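Local coordinates for enoyl-CoA hydratase/isomerase family protein (Ruegeria pomeroyi, PDB 3L3S), which probably acts as a hydro-lyase on acyl-CoA substrates, as in the enoyl-CoA hydratases of the crotonase superfamily, and assembles as a dimer of trimers, at residues B[218-221]-B[222-226]; B[153-156]-B[157-161]; B[187-191]-B[192-196]. One frame throughout, in Å; residues are numbered along the deposited sequence.

Contact 1: residues B[218-221]-B[222-226]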
ATOM      1  N   GLU B 218       8.551  -5.093 -16.778  1.00 22.34           N
ATOM      2  CA  GLU B 218       9.665  -5.701 -16.057  1.00 24.23           C
ATOM      3  C   GLU B 218      10.312  -4.700 -15.107  1.00 23.44           C
ATOM      4  O   GLU B 218      10.515  -5.003 -13.929  1.00 25.58           O
ATOM      5  CB  GLU B 218      10.692  -6.260 -17.039  1.00 28.18           C
ATOM      6  CG  GLU B 218      11.747  -7.156 -16.420  1.00 34.17           C
ATOM      7  CD  GLU B 218      12.417  -8.043 -17.446  1.00 39.83           C
ATOM      8  OE1 GLU B 218      12.930  -7.511 -18.458  1.00 41.48           O
ATOM      9  OE2 GLU B 218      12.409  -9.278 -17.248  1.00 43.61           O
ATOM     10  N   THR B 219      10.517  -3.483 -15.604  1.00 21.47           N
ATOM     11  CA  THR B 219      11.115  -2.395 -14.832  1.00 20.03           C
ATOM     12  C   THR B 219      10.206  -1.990 -13.660  1.00 20.21           C
ATOM     13  O   THR B 219      10.706  -1.761 -12.556  1.00 20.52           O
ATOM     14  CB  THR B 219      11.413  -1.191 -15.752  1.00 20.05           C
ATOM     15  OG1 THR B 219      12.292  -1.614 -16.801  1.00 21.17           O
ATOM     16  CG2 THR B 219      12.067  -0.056 -15.005  1.00 20.69           C
ATOM     17  N   LEU B 220       8.885  -1.992 -13.890  1.00 19.74           N
ATOM     18  CA  LEU B 220       7.887  -1.640 -12.864  1.00 20.69           C
ATOM     19  C   LEU B 220       7.923  -2.603 -11.675  1.00 20.67           C
ATOM     20  O   LEU B 220       7.944  -2.168 -10.523  1.00 20.31           O
ATOM     21  CB  LEU B 220       6.473  -1.562 -13.473  1.00 19.13           C
ATOM     22  CG  LEU B 220       5.186  -1.427 -12.632  1.00 21.60           C
ATOM     23  CD1 LEU B 220       5.199  -0.180 -11.727  1.00 20.61           C
ATOM     24  CD2 LEU B 220       3.982  -1.398 -13.569  1.00 18.52           C
ATOM     25  N   ASN B 221       7.989  -3.898 -11.978  1.00 21.23           N
ATOM     26  CA  ASN B 221       8.042  -4.956 -10.973  1.00 22.03           C
ATOM     27  C   ASN B 221       9.323  -4.888 -10.154  1.00 22.97           C
ATOM     28  O   ASN B 221       9.287  -5.015  -8.925  1.00 25.76           O
ATOM     29  CB  ASN B 221       7.926  -6.338 -11.634  1.00 23.64           C
ATOM     30  CG  ASN B 221       6.550  -6.598 -12.215  1.00 26.03           C
ATOM     31  OD1 ASN B 221       5.533  -6.135 -11.680  1.00 26.93           O
ATOM     32  ND2 ASN B 221       6.507  -7.340 -13.322  1.00 25.97           N
ATOM     33  N   ARG B 222      10.438  -4.642 -10.840  1.00 21.85           N
ATOM     34  CA  ARG B 222      11.745  -4.543 -10.209  1.00 23.05           C
ATOM     35  C   ARG B 222      11.913  -3.339  -9.285  1.00 23.93           C
ATOM     36  O   ARG B 222      12.438  -3.480  -8.177  1.00 24.95           O
ATOM     37  CB  ARG B 222      12.841  -4.534 -11.268  1.00 24.54           C
ATOM     38  CG  ARG B 222      13.091  -5.880 -11.913  1.00 28.36           C
ATOM     39  CD  ARG B 222      14.096  -5.778 -13.050  1.00 29.55           C
ATOM     40  NE  ARG B 222      14.678  -7.084 -13.374  1.00 33.60           N
ATOM     41  CZ  ARG B 222      15.235  -7.406 -14.541  1.00 35.20           C
ATOM     42  NH1 ARG B 222      15.297  -6.526 -15.536  1.00 34.59           N
ATOM     43  NH2 ARG B 222      15.774  -8.605 -14.698  1.00 36.13           N
ATOM     44  N   HIS B 223      11.388  -2.181  -9.691  1.00 23.87           N
ATOM     45  CA  HIS B 223      11.549  -0.981  -8.884  1.00 23.01           C
ATOM     46  C   HIS B 223      10.648  -0.842  -7.653  1.00 25.11           C
ATOM     47  O   HIS B 223      10.935  -0.046  -6.747  1.00 25.01           O
ATOM     48  CB  HIS B 223      11.624   0.285  -9.761  1.00 21.83           C
ATOM     49  CG  HIS B 223      10.307   0.815 -10.231  1.00 19.19           C
ATOM     50  ND1 HIS B 223       9.250   1.057  -9.382  1.00 19.53           N
ATOM     51  CD2 HIS B 223       9.895   1.195 -11.461  1.00 21.14           C
ATOM     52  CE1 HIS B 223       8.242   1.560 -10.069  1.00 20.42           C
ATOM     53  NE2 HIS B 223       8.608   1.654 -11.335  1.00 21.43           N
ATOM     54  N   LEU B 224       9.594  -1.661  -7.607  1.00 24.81           N
ATOM     55  CA  LEU B 224       8.652  -1.672  -6.488  1.00 24.74           C
ATOM     56  C   LEU B 224       9.275  -2.291  -5.230  1.00 25.82           C
ATOM     57  O   LEU B 224       8.745  -2.141  -4.125  1.00 26.48           O
ATOM     58  CB  LEU B 224       7.365  -2.404  -6.887  1.00 24.34           C
ATOM     59  CG  LEU B 224       6.281  -1.557  -7.581  1.00 26.20           C
ATOM     60  CD1 LEU B 224       5.326  -2.453  -8.338  1.00 24.19           C
ATOM     61  CD2 LEU B 224       5.531  -0.692  -6.569  1.00 26.32           C
ATOM     62  N   GLU B 225      10.437  -2.927  -5.412  1.00 25.61           N
ATOM     63  CA  GLU B 225      11.188  -3.577  -4.336  1.00 26.52           C
ATOM     64  C   GLU B 225      12.482  -2.828  -4.061  1.00 26.58           C
ATOM     65  O   GLU B 225      13.368  -3.325  -3.355  1.00 27.10           O
ATOM     66  CB  GLU B 225      11.505  -5.028  -4.702  1.00 25.79           C
ATOM     67  CG  GLU B 225      10.284  -5.902  -4.934  1.00 27.44           C
ATOM     68  CD  GLU B 225      10.625  -7.333  -5.274  1.00 27.18           C
ATOM     69  OE1 GLU B 225      11.795  -7.624  -5.605  1.00 29.52           O
ATOM     70  OE2 GLU B 225       9.719  -8.183  -5.188  1.00 30.38           O
ATOM     71  N   LEU B 226      12.591  -1.638  -4.645  1.00 27.08           N
ATOM     72  CA  LEU B 226      13.767  -0.787  -4.479  1.00 28.11           C
ATOM     73  C   LEU B 226      13.380   0.537  -3.828  1.00 27.62           C
ATOM     74  O   LEU B 226      12.197   0.895  -3.804  1.00 28.19           O
ATOM     75  CB  LEU B 226      14.386  -0.474  -5.856  1.00 30.20           C
ATOM     76  CG  LEU B 226      14.947  -1.560  -6.777  1.00 30.43           C
ATOM     77  CD1 LEU B 226      15.513  -0.920  -8.033  1.00 29.09           C
ATOM     78  CD2 LEU B 226      15.996  -2.356  -6.067  1.00 31.99           C
TER
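Glu-218 and Arg-222, one helical turn apart on helix 210-223, lie stacked, and their ion pair is one of charges only. The side chains run alongside each other in the same direction, with carboxylate and guanidinium planes 17° apart. OE1 of Glu-218 lies 3.9 Å from NH1 of Arg-222, a long salt bridge whose oxygen is well out of the guanidinium plane, so that no N-H points at it; OE1 also has a weak, long ion pair with Arg-215. CG of Glu-218, anti to its backbone N (chi1 -168°), comes over one guanidinium face toward its rim, 3.7 Å from NH1 of Arg-222.

Backbone bonds wind through the helix end. Arg-222 N reaches Glu-218 O at 3.1 Å and His-223 N reaches Thr-219 O at 3.0 Å, but Leu-224 N makes a weak bond to Leu-220 O at 3.4 Å. A type I beta turn from His-223 to Leu-226 follows.

The apolar contacts centre on Leu-220. Chi1 of 81° swings the His-223 ring back over the preceding turn, where CA of Leu-220 sits 4.0 Å from the ring centroid in a CH-pi contact over the face; Leu-220 O also lies above the ring centre. CD1 of Leu-220 meets CD1 of Leu-224 at 4.1 Å. Thr-219 and His-223 also pack on helix 228-244.

Helical hydrogen bonding thus fades toward Leu-224, while His-223 O, accepting Leu-226 N and NH2 of Arg-157 from the second subunit, is bonded both within its chain and across the subunit boundary; the long ion pair probably contributes a modest, undirected attraction.

Contact 2: residues B[153-156]-B[157-161]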
ATOM      1  N   VAL B 153       1.445 -14.693   0.409  1.00 19.17           N
ATOM      2  CA  VAL B 153       2.614 -14.005  -0.144  1.00 17.18           C
ATOM      3  C   VAL B 153       2.186 -13.151  -1.343  1.00 18.29           C
ATOM      4  O   VAL B 153       2.416 -11.941  -1.348  1.00 20.80           O
ATOM      5  CB  VAL B 153       3.738 -15.005  -0.540  1.00 16.58           C
ATOM      6  CG1 VAL B 153       4.892 -14.303  -1.251  1.00 18.76           C
ATOM      7  CG2 VAL B 153       4.266 -15.699   0.687  1.00 12.00           C
ATOM      8  N   ALA B 154       1.518 -13.774  -2.310  1.00 13.91           N
ATOM      9  CA  ALA B 154       1.046 -13.070  -3.497  1.00 13.72           C
ATOM     10  C   ALA B 154      -0.106 -12.118  -3.172  1.00 15.61           C
ATOM     11  O   ALA B 154      -0.156 -11.015  -3.721  1.00 18.58           O
ATOM     12  CB  ALA B 154       0.637 -14.054  -4.585  1.00 11.16           C
ATOM     13  N   VAL B 155      -0.986 -12.525  -2.245  1.00 14.90           N
ATOM     14  CA  VAL B 155      -2.133 -11.708  -1.813  1.00 15.84           C
ATOM     15  C   VAL B 155      -1.674 -10.435  -1.068  1.00 16.31           C
ATOM     16  O   VAL B 155      -2.208  -9.352  -1.317  1.00 15.26           O
ATOM     17  CB  VAL B 155      -3.154 -12.528  -0.941  1.00 14.18           C
ATOM     18  CG1 VAL B 155      -4.334 -11.665  -0.517  1.00 13.33           C
ATOM     19  CG2 VAL B 155      -3.692 -13.711  -1.723  1.00 16.12           C
ATOM     20  N   SER B 156      -0.651 -10.569  -0.217  1.00 17.72           N
ATOM     21  CA  SER B 156      -0.094  -9.444   0.546  1.00 17.23           C
ATOM     22  C   SER B 156       0.532  -8.358  -0.321  1.00 16.94           C
ATOM     23  O   SER B 156       0.800  -7.259   0.157  1.00 15.61           O
ATOM     24  CB  SER B 156       0.934  -9.924   1.557  1.00 16.44           C
ATOM     25  OG  SER B 156       2.023 -10.553   0.898  1.00 21.78           O
ATOM     26  N   ARG B 157       0.771  -8.681  -1.591  1.00 17.39           N
ATOM     27  CA  ARG B 157       1.342  -7.724  -2.519  1.00 18.24           C
ATOM     28  C   ARG B 157       0.287  -6.907  -3.244  1.00 19.43           C
ATOM     29  O   ARG B 157       0.602  -5.846  -3.786  1.00 22.12           O
ATOM     30  CB  ARG B 157       2.287  -8.412  -3.509  1.00 18.06           C
ATOM     31  CG  ARG B 157       3.779  -8.323  -3.117  1.00 18.52           C
ATOM     32  CD  ARG B 157       4.068  -8.996  -1.783  1.00 18.20           C
ATOM     33  NE  ARG B 157       5.493  -9.065  -1.480  1.00 22.92           N
ATOM     34  CZ  ARG B 157       6.019  -9.651  -0.400  1.00 22.28           C
ATOM     35  NH1 ARG B 157       5.245 -10.235   0.513  1.00 20.04           N
ATOM     36  NH2 ARG B 157       7.335  -9.659  -0.241  1.00 19.76           N
ATOM     37  N   VAL B 158      -0.967  -7.368  -3.207  1.00 18.75           N
ATOM     38  CA  VAL B 158      -2.057  -6.675  -3.895  1.00 18.37           C
ATOM     39  C   VAL B 158      -3.130  -6.000  -3.021  1.00 19.84           C
ATOM     40  O   VAL B 158      -4.009  -5.317  -3.547  1.00 21.98           O
ATOM     41  CB  VAL B 158      -2.710  -7.563  -5.015  1.00 20.71           C
ATOM     42  CG1 VAL B 158      -1.652  -7.989  -6.063  1.00 20.68           C
ATOM     43  CG2 VAL B 158      -3.436  -8.778  -4.429  1.00 16.20           C
ATOM     44  N   ILE B 159      -3.120  -6.255  -1.714  1.00 19.79           N
ATOM     45  CA  ILE B 159      -4.072  -5.611  -0.788  1.00 20.78           C
ATOM     46  C   ILE B 159      -3.314  -5.133   0.451  1.00 21.91           C
ATOM     47  O   ILE B 159      -2.203  -5.591   0.704  1.00 24.17           O
ATOM     48  CB  ILE B 159      -5.308  -6.516  -0.379  1.00 21.67           C
ATOM     49  CG1 ILE B 159      -4.884  -7.808   0.320  1.00 22.40           C
ATOM     50  CG2 ILE B 159      -6.158  -6.840  -1.581  1.00 19.68           C
ATOM     51  CD1 ILE B 159      -6.050  -8.671   0.785  1.00 24.15           C
ATOM     52  N   GLY B 160      -3.931  -4.243   1.229  1.00 25.46           N
ATOM     53  CA  GLY B 160      -3.312  -3.683   2.431  1.00 25.04           C
ATOM     54  C   GLY B 160      -3.029  -4.674   3.547  1.00 26.43           C
ATOM     55  O   GLY B 160      -3.614  -5.759   3.565  1.00 26.24           O
ATOM     56  N   ARG B 161      -2.159  -4.291   4.487  1.00 25.54           N
ATOM     57  CA  ARG B 161      -1.774  -5.152   5.610  1.00 25.93           C
ATOM     58  C   ARG B 161      -2.936  -5.596   6.518  1.00 24.53           C
ATOM     59  O   ARG B 161      -2.897  -6.688   7.065  1.00 22.66           O
ATOM     60  CB  ARG B 161      -0.655  -4.501   6.436  1.00 27.93           C
ATOM     61  CG  ARG B 161       0.051  -5.449   7.409  1.00 30.90           C
ATOM     62  CD  ARG B 161       1.023  -4.722   8.319  1.00 36.22           C
ATOM     63  NE  ARG B 161       2.310  -4.443   7.682  1.00 36.25           N
ATOM     64  CZ  ARG B 161       3.451  -5.065   7.981  1.00 37.96           C
ATOM     65  NH1 ARG B 161       3.488  -6.019   8.911  1.00 37.52           N
ATOM     66  NH2 ARG B 161       4.565  -4.718   7.355  1.00 38.30           N
TER
HETATM   67  O   HOH W   1      -0.230  -6.474   2.580  1.00 15.41           O
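Val-155 O receives two backbone N-H groups as helix 150-155 gives way to a loop: Val-158 N at 3.0 Å and Ile-159 N at 3.3 Å. One residue earlier, Arg-157 N bonds to Ala-154 O at 3.3 Å, three residues back rather than the four of an alpha-helix, so the chain tightens as it leaves the helix. A water bridges the turn, donating to Ser-156 O at 2.7 Å and to Ile-159 O at 2.9 Å and thereby joining two carbonyl oxygens that could not bond each other. Gly-160 then takes the N-cap position of helix 161-170.

Among the side chains, Arg-157 doubles back along the helix end. A bend at chi2 (61°) lays its CD 3.4 Å from Val-153 O and brings the guanidinium edge to the hydroxyl of Ser-156, where NH1 of Arg-157 donates to OG of Ser-156 at 3.3 Å. The bond is fairly straight (159° at the hydrogen), and OG lies in the guanidinium plane; the hydroxyl of Ser-156 also has Ala-152 O and Val-153 O within reach. NH2 of Arg-157 binds His-223 O of the third subunit, so two partners fix the rotation of the group. Replacing Arg-157 by a leucine would probably leave that carbonyl across the interface without its donor and Ser-156 OG without its guanidinium partner.

Val-155 and Ile-159 lie side by side, with CG1 of Val-155 3.7 Å from CD1 of Ile-159. This apolar pair faces the interior of the fold: Val-155 packs on Leu-120 and Ala-124 of helix 118-124, and both residues touch Val-164 of helix 161-170, seating the turn between those two helices.

Contact 3: residues B[187-191]-B[192-196]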
ATOM      1  N   ARG B 187     -11.662  -4.413 -11.733  1.00 27.27           N
ATOM      2  CA  ARG B 187     -12.983  -3.893 -12.081  1.00 26.66           C
ATOM      3  C   ARG B 187     -14.026  -4.999 -11.988  1.00 25.98           C
ATOM      4  O   ARG B 187     -13.714  -6.165 -12.219  1.00 25.66           O
ATOM      5  CB  ARG B 187     -12.945  -3.317 -13.508  1.00 30.67           C
ATOM      6  CG  ARG B 187     -14.027  -2.312 -13.858  1.00 36.96           C
ATOM      7  CD  ARG B 187     -13.751  -1.662 -15.219  1.00 42.96           C
ATOM      8  NE  ARG B 187     -14.850  -0.779 -15.617  1.00 47.97           N
ATOM      9  CZ  ARG B 187     -15.019  -0.261 -16.833  1.00 49.88           C
ATOM     10  NH1 ARG B 187     -14.153  -0.514 -17.811  1.00 51.63           N
ATOM     11  NH2 ARG B 187     -16.091   0.479 -17.085  1.00 50.59           N
ATOM     12  N   ILE B 188     -15.246  -4.632 -11.596  1.00 26.49           N
ATOM     13  CA  ILE B 188     -16.363  -5.583 -11.511  1.00 25.19           C
ATOM     14  C   ILE B 188     -17.230  -5.342 -12.735  1.00 25.09           C
ATOM     15  O   ILE B 188     -17.642  -4.214 -12.999  1.00 24.09           O
ATOM     16  CB  ILE B 188     -17.267  -5.384 -10.256  1.00 25.02           C
ATOM     17  CG1 ILE B 188     -16.493  -5.636  -8.959  1.00 24.13           C
ATOM     18  CG2 ILE B 188     -18.445  -6.365 -10.296  1.00 27.25           C
ATOM     19  CD1 ILE B 188     -17.253  -5.180  -7.717  1.00 19.16           C
ATOM     20  N   LEU B 189     -17.492  -6.407 -13.486  1.00 25.40           N
ATOM     21  CA  LEU B 189     -18.318  -6.321 -14.687  1.00 27.73           C
ATOM     22  C   LEU B 189     -19.468  -7.335 -14.703  1.00 28.95           C
ATOM     23  O   LEU B 189     -19.357  -8.400 -14.078  1.00 28.27           O
ATOM     24  CB  LEU B 189     -17.447  -6.523 -15.933  1.00 27.96           C
ATOM     25  CG  LEU B 189     -16.633  -5.277 -16.274  1.00 29.11           C
ATOM     26  CD1 LEU B 189     -15.170  -5.577 -16.047  1.00 25.87           C
ATOM     27  CD2 LEU B 189     -16.944  -4.784 -17.664  1.00 30.09           C
ATOM     28  N   PRO B 190     -20.615  -6.997 -15.358  1.00 29.37           N
ATOM     29  CA  PRO B 190     -21.735  -7.954 -15.413  1.00 29.73           C
ATOM     30  C   PRO B 190     -21.251  -9.204 -16.168  1.00 28.76           C
ATOM     31  O   PRO B 190     -20.522  -9.077 -17.159  1.00 29.08           O
ATOM     32  CB  PRO B 190     -22.820  -7.181 -16.182  1.00 30.14           C
ATOM     33  CG  PRO B 190     -22.073  -6.070 -16.886  1.00 30.41           C
ATOM     34  CD  PRO B 190     -21.044  -5.683 -15.882  1.00 28.65           C
ATOM     35  N   GLU B 191     -21.597 -10.386 -15.654  1.00 29.18           N
ATOM     36  CA  GLU B 191     -21.144 -11.673 -16.217  1.00 28.95           C
ATOM     37  C   GLU B 191     -21.297 -11.970 -17.696  1.00 28.00           C
ATOM     38  O   GLU B 191     -20.632 -12.868 -18.207  1.00 28.96           O
ATOM     39  CB  GLU B 191     -21.604 -12.874 -15.379  1.00 29.23           C
ATOM     40  CG  GLU B 191     -22.963 -12.754 -14.744  1.00 30.82           C
ATOM     41  CD  GLU B 191     -22.937 -12.092 -13.369  1.00 29.18           C
ATOM     42  OE1 GLU B 191     -22.637 -12.787 -12.373  1.00 27.84           O
ATOM     43  OE2 GLU B 191     -23.241 -10.882 -13.282  1.00 29.79           O
ATOM     44  N   ALA B 192     -22.123 -11.179 -18.380  1.00 26.99           N
ATOM     45  CA  ALA B 192     -22.342 -11.319 -19.821  1.00 26.33           C
ATOM     46  C   ALA B 192     -21.300 -10.489 -20.578  1.00 25.99           C
ATOM     47  O   ALA B 192     -20.945 -10.806 -21.712  1.00 28.30           O
ATOM     48  CB  ALA B 192     -23.757 -10.872 -20.195  1.00 24.50           C
ATOM     49  N   ALA B 193     -20.773  -9.467 -19.908  1.00 26.11           N
ATOM     50  CA  ALA B 193     -19.779  -8.562 -20.486  1.00 27.94           C
ATOM     51  C   ALA B 193     -18.333  -8.879 -20.110  1.00 28.01           C
ATOM     52  O   ALA B 193     -17.416  -8.371 -20.749  1.00 28.50           O
ATOM     53  CB  ALA B 193     -20.105  -7.124 -20.112  1.00 25.32           C
ATOM     54  N   LEU B 194     -18.147  -9.743 -19.108  1.00 30.09           N
ATOM     55  CA  LEU B 194     -16.823 -10.136 -18.603  1.00 30.58           C
ATOM     56  C   LEU B 194     -15.864 -10.730 -19.639  1.00 30.20           C
ATOM     57  O   LEU B 194     -14.714 -10.300 -19.727  1.00 29.16           O
ATOM     58  CB  LEU B 194     -16.955 -11.080 -17.393  1.00 30.20           C
ATOM     59  CG  LEU B 194     -15.729 -11.327 -16.497  1.00 32.10           C
ATOM     60  CD1 LEU B 194     -15.218 -10.022 -15.882  1.00 33.41           C
ATOM     61  CD2 LEU B 194     -16.074 -12.307 -15.398  1.00 31.44           C
ATOM     62  N   ALA B 195     -16.364 -11.656 -20.455  1.00 31.68           N
ATOM     63  CA  ALA B 195     -15.568 -12.310 -21.494  1.00 33.59           C
ATOM     64  C   ALA B 195     -15.063 -11.333 -22.563  1.00 34.29           C
ATOM     65  O   ALA B 195     -13.887 -11.382 -22.930  1.00 34.65           O
ATOM     66  CB  ALA B 195     -16.358 -13.442 -22.138  1.00 33.63           C
ATOM     67  N   THR B 196     -15.936 -10.426 -23.012  1.00 35.04           N
ATOM     68  CA  THR B 196     -15.575  -9.423 -24.028  1.00 36.11           C
ATOM     69  C   THR B 196     -14.605  -8.386 -23.483  1.00 33.53           C
ATOM     70  O   THR B 196     -13.640  -8.044 -24.153  1.00 35.12           O
ATOM     71  CB  THR B 196     -16.798  -8.663 -24.599  1.00 37.77           C
ATOM     72  OG1 THR B 196     -17.592  -8.144 -23.524  1.00 41.05           O
ATOM     73  CG2 THR B 196     -17.638  -9.568 -25.483  1.00 38.86           C
TER
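Leu-189 and Leu-194 meet where the chain leaves the edge strand 187-188 and turns into helix 194-207. Leu-189 presents its CB, its first side-chain bond directed toward the helix, and CD1 of Leu-194 comes up to that CB at 4.1 Å. Chi1 of -165° keeps CG of Leu-194 beside its own carbonyl carbon, which lets the branch extend back to the residue that follows the strand; the same side chain packs on Tyr-130 and Ser-132.

A second apolar pair is formed by the ring of Pro-190 and the methyl of Ala-193, with CG of Pro-190 3.9 Å from CB of Ala-193. The carbonyl oxygen of Pro-190 accepts Ala-193 N at 2.8 Å, and Leu-194 N makes a weak bond to Pro-190 O at 3.1 Å. Glu-191, at the bend, rests its side chain on Ser-132 and Pro-133. Upstream, backbone bonding of Leu-189 with Ala-131 ties the turn to the neighbouring strand 128-131.

Chemically this is a surface turn whose polar bonding between the halves is all backbone: Pro-190 O accepts Ala-193 N and, weakly, Leu-194 N, at the approach to helix 194-207. Two van der Waals pairs, one involving buried Leu-194 and the other at exposed Pro-190, bring the loop after the strand against the chain entering the helix.

Overall arrangement
The three contacts follow one another along the chain in the order 2, 3, 1 and do not touch within a subunit. Contacts 1 and 2 have centres 16 Å apart and nearest atoms about 6 Å apart, yet they meet across the trimer, where residues 218-226 of one copy lie against residues 153-161 of another. Contact 3 stands apart, its centre 30 Å from that of contact 1 and 24 Å from that of contact 2, and no other chain of the assembly touches it. From there helix 194-207 leads on to helix 210-223, so contact 3 opens the helical C-terminal region whose later turn, contact 1, reaches a neighbouring subunit.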